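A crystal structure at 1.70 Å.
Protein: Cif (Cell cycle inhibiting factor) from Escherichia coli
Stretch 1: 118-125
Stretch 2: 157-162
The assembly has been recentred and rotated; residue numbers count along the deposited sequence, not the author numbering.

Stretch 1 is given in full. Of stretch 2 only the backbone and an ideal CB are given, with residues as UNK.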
# COMPACT_ATOMS: atom_id res chain seq x y z
N ASN A 118 25.98 15.76 -4.07
CA ASN A 118 26.99 16.18 -5.01
C ASN A 118 26.61 15.72 -6.41
O ASN A 118 26.73 16.48 -7.37
CB ASN A 118 28.35 15.60 -4.64
CG ASN A 118 29.44 15.98 -5.67
OD1 ASN A 118 29.89 15.14 -6.47
ND2 ASN A 118 29.85 17.25 -5.66
N TYR A 119 26.10 14.49 -6.51
CA TYR A 119 25.60 13.98 -7.80
C TYR A 119 24.51 14.90 -8.38
O TYR A 119 24.54 15.28 -9.56
CB TYR A 119 25.14 12.47 -7.71
CG TYR A 119 24.23 12.10 -8.82
CD1 TYR A 119 24.73 11.88 -10.10
CD2 TYR A 119 22.84 12.13 -8.65
CE1 TYR A 119 23.89 11.65 -11.16
CE2 TYR A 119 21.99 11.87 -9.70
CZ TYR A 119 22.52 11.63 -10.95
OH TYR A 119 21.71 11.43 -12.02
N PHE A 120 23.50 15.27 -7.57
CA PHE A 120 22.44 16.15 -8.06
C PHE A 120 23.04 17.44 -8.62
O PHE A 120 22.66 17.94 -9.70
CB PHE A 120 21.45 16.56 -6.94
CG PHE A 120 20.69 15.42 -6.30
CD1 PHE A 120 20.35 14.29 -6.96
CD2 PHE A 120 20.26 15.56 -4.98
CE1 PHE A 120 19.67 13.30 -6.32
CE2 PHE A 120 19.57 14.61 -4.37
CZ PHE A 120 19.26 13.47 -5.01
N SER A 121 23.99 17.99 -7.86
CA SER A 121 24.62 19.24 -8.25
C SER A 121 25.37 19.11 -9.59
O SER A 121 25.19 19.91 -10.49
CB SER A 121 25.56 19.74 -7.16
OG SER A 121 26.04 21.01 -7.55
N CYS A 122 26.17 18.07 -9.72
CA CYS A 122 26.90 17.81 -10.98
C CYS A 122 25.96 17.59 -12.17
O CYS A 122 26.11 18.22 -13.20
CB CYS A 122 27.81 16.60 -10.83
SG CYS A 122 29.18 16.85 -9.72
N MET A 123 24.96 16.72 -12.02
CA MET A 123 24.03 16.44 -13.11
C MET A 123 23.23 17.68 -13.51
O MET A 123 22.96 17.90 -14.69
CB MET A 123 23.12 15.26 -12.74
CG MET A 123 22.14 14.81 -13.76
SD MET A 123 22.99 14.05 -15.19
CE MET A 123 24.38 13.37 -14.35
N SER A 124 22.87 18.51 -12.54
CA SER A 124 22.09 19.71 -12.84
C SER A 124 22.88 20.72 -13.68
O SER A 124 22.29 21.53 -14.35
CB SER A 124 21.57 20.39 -11.57
OG SER A 124 22.62 20.80 -10.75
N GLN A 125 24.20 20.62 -13.64
CA GLN A 125 25.11 21.48 -14.40
C GLN A 125 25.67 20.76 -15.64
O GLN A 125 26.65 21.24 -16.23
CB GLN A 125 26.26 21.88 -13.51
CG GLN A 125 25.87 22.78 -12.35
CD GLN A 125 27.01 23.00 -11.41
OE1 GLN A 125 27.09 22.37 -10.36
NE2 GLN A 125 27.92 23.89 -11.78
N UNK A 157 15.32 22.65 -14.77
CA UNK A 157 14.27 21.73 -14.30
C UNK A 157 14.50 20.24 -14.61
O UNK A 157 13.55 19.52 -14.92
CB UNK A 157 12.94 22.15 -14.92
N UNK A 158 15.75 19.79 -14.51
CA UNK A 158 16.08 18.38 -14.65
C UNK A 158 15.44 17.56 -13.49
O UNK A 158 14.84 16.51 -13.71
CB UNK A 158 17.60 18.20 -14.67
N UNK A 159 15.54 18.10 -12.28
CA UNK A 159 15.09 17.38 -11.09
C UNK A 159 13.77 17.92 -10.56
O UNK A 159 13.51 19.13 -10.60
CB UNK A 159 16.16 17.46 -9.99
N UNK A 160 12.97 17.02 -10.01
CA UNK A 160 11.79 17.36 -9.18
C UNK A 160 11.84 16.43 -7.96
O UNK A 160 12.04 15.22 -8.13
CB UNK A 160 10.48 17.20 -9.95
N UNK A 161 11.63 16.98 -6.77
CA UNK A 161 11.72 16.22 -5.55
C UNK A 161 10.42 16.32 -4.76
O UNK A 161 9.68 17.29 -4.87
CB UNK A 161 12.90 16.70 -4.71
N UNK A 162 10.17 15.30 -3.94
CA UNK A 162 9.15 15.37 -2.88
C UNK A 162 9.82 14.94 -1.58
O UNK A 162 10.55 13.93 -1.56
CB UNK A 162 7.94 14.49 -3.20

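Position 157 has phi/psi of 58/39, the left-handed region, where glycine, asparagine and aspartate are most at ease. Its ideal CB finds nothing of stretch 1 within 5.5 Å, so the backbone alone sets the rule. The deposited residue is Asp157, which makes no contact with the helix.

At position 158 the chain comes closest to the helix, with its CA 6.4 Å from the CA of Ser124. The ideal CB of 158 points toward stretch 1, 5.1 Å from Ser124 CA and 5.4 Å from Met123 O. Beside this backbone and its carbonyl a small or medium polar side chain would suit, and a small apolar one could also fit. The deposited residue is Asn158, with chi1 in the m well; it packs against Ser124 without a hydrogen bond to it.

Position 159 opens the strand. Its CB points toward stretch 1 but lies more than 5.5 Å from any of its atoms, so a short side chain would leave the gap unfilled. Across that gap the Phe120 ring, Tyr119 CE2 and Met123 CG make an apolar setting, with the helix backbone beside them, that calls for something long or broad: leucine, methionine or an aromatic. The deposited residue is Phe159, which has the largest contact of the stretch. The edge of Phe120 meets its face in an offset arrangement, centroids 5.1 Å apart and planes at 64°, with Phe120 CD1 3.6 Å from Phe159 CE1. Phe159 CZ reaches Tyr119 CE2 at 4.1 Å and Met123 CG at 4.0 Å, while Phe159 CE2 lies 3.5 Å from Phe120 O. Phe120 O already accepts Ser124 N at 2.9 Å, so an apolar ring can lie beside it without leaving it unpaired.

Position 160 is out of reach of the helix, as strand alternation predicts. Stretch 1 sets no demand, and many residues compatible with a strand would do; the deposited one is Ser160.

Position 161 points toward the helix again, farther along the Phe120 ring. The empty distance from the ideal CB again favours a long apolar group, with an aromatic or methionine best able to span it. The deposited residue is Phe161. Its edge meets the face of Phe120, centroids 5.0 Å apart and planes at 61°, with Phe161 CE1 3.7 Å from Phe120 CZ.

Position 162 is out of reach, and stretch 1 leaves its choice free. Gln162 finds its hydrogen bonds elsewhere in the structure.

Stretch 2, residues 157-162: DNFSFQ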
# COMPACT_ATOMS: atom_id res chain seq x y z
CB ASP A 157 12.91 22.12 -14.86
CG ASP A 157 12.56 23.58 -14.65
OD1 ASP A 157 13.09 24.21 -13.69
OD2 ASP A 157 11.75 24.07 -15.45
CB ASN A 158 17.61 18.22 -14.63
CG ASN A 158 18.26 18.77 -15.90
OD1 ASN A 158 18.88 19.86 -15.89
ND2 ASN A 158 18.06 18.05 -17.00
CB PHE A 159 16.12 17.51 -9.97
CG PHE A 159 17.38 16.70 -10.18
CD1 PHE A 159 17.41 15.36 -9.85
CD2 PHE A 159 18.50 17.29 -10.71
CE1 PHE A 159 18.55 14.59 -10.01
CE2 PHE A 159 19.70 16.53 -10.87
CZ PHE A 159 19.71 15.17 -10.55
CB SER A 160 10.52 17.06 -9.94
OG SER A 160 9.34 17.34 -9.21
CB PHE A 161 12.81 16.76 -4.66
CG PHE A 161 14.18 16.72 -5.29
CD1 PHE A 161 14.93 15.54 -5.22
CD2 PHE A 161 14.72 17.83 -5.91
CE1 PHE A 161 16.21 15.49 -5.79
CE2 PHE A 161 15.99 17.80 -6.44
CZ PHE A 161 16.73 16.62 -6.39
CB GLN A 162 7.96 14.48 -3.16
CG GLN A 162 7.26 14.84 -4.48
CD GLN A 162 6.09 13.94 -4.80
OE1 GLN A 162 5.79 12.99 -4.06
NE2 GLN A 162 5.40 14.24 -5.91
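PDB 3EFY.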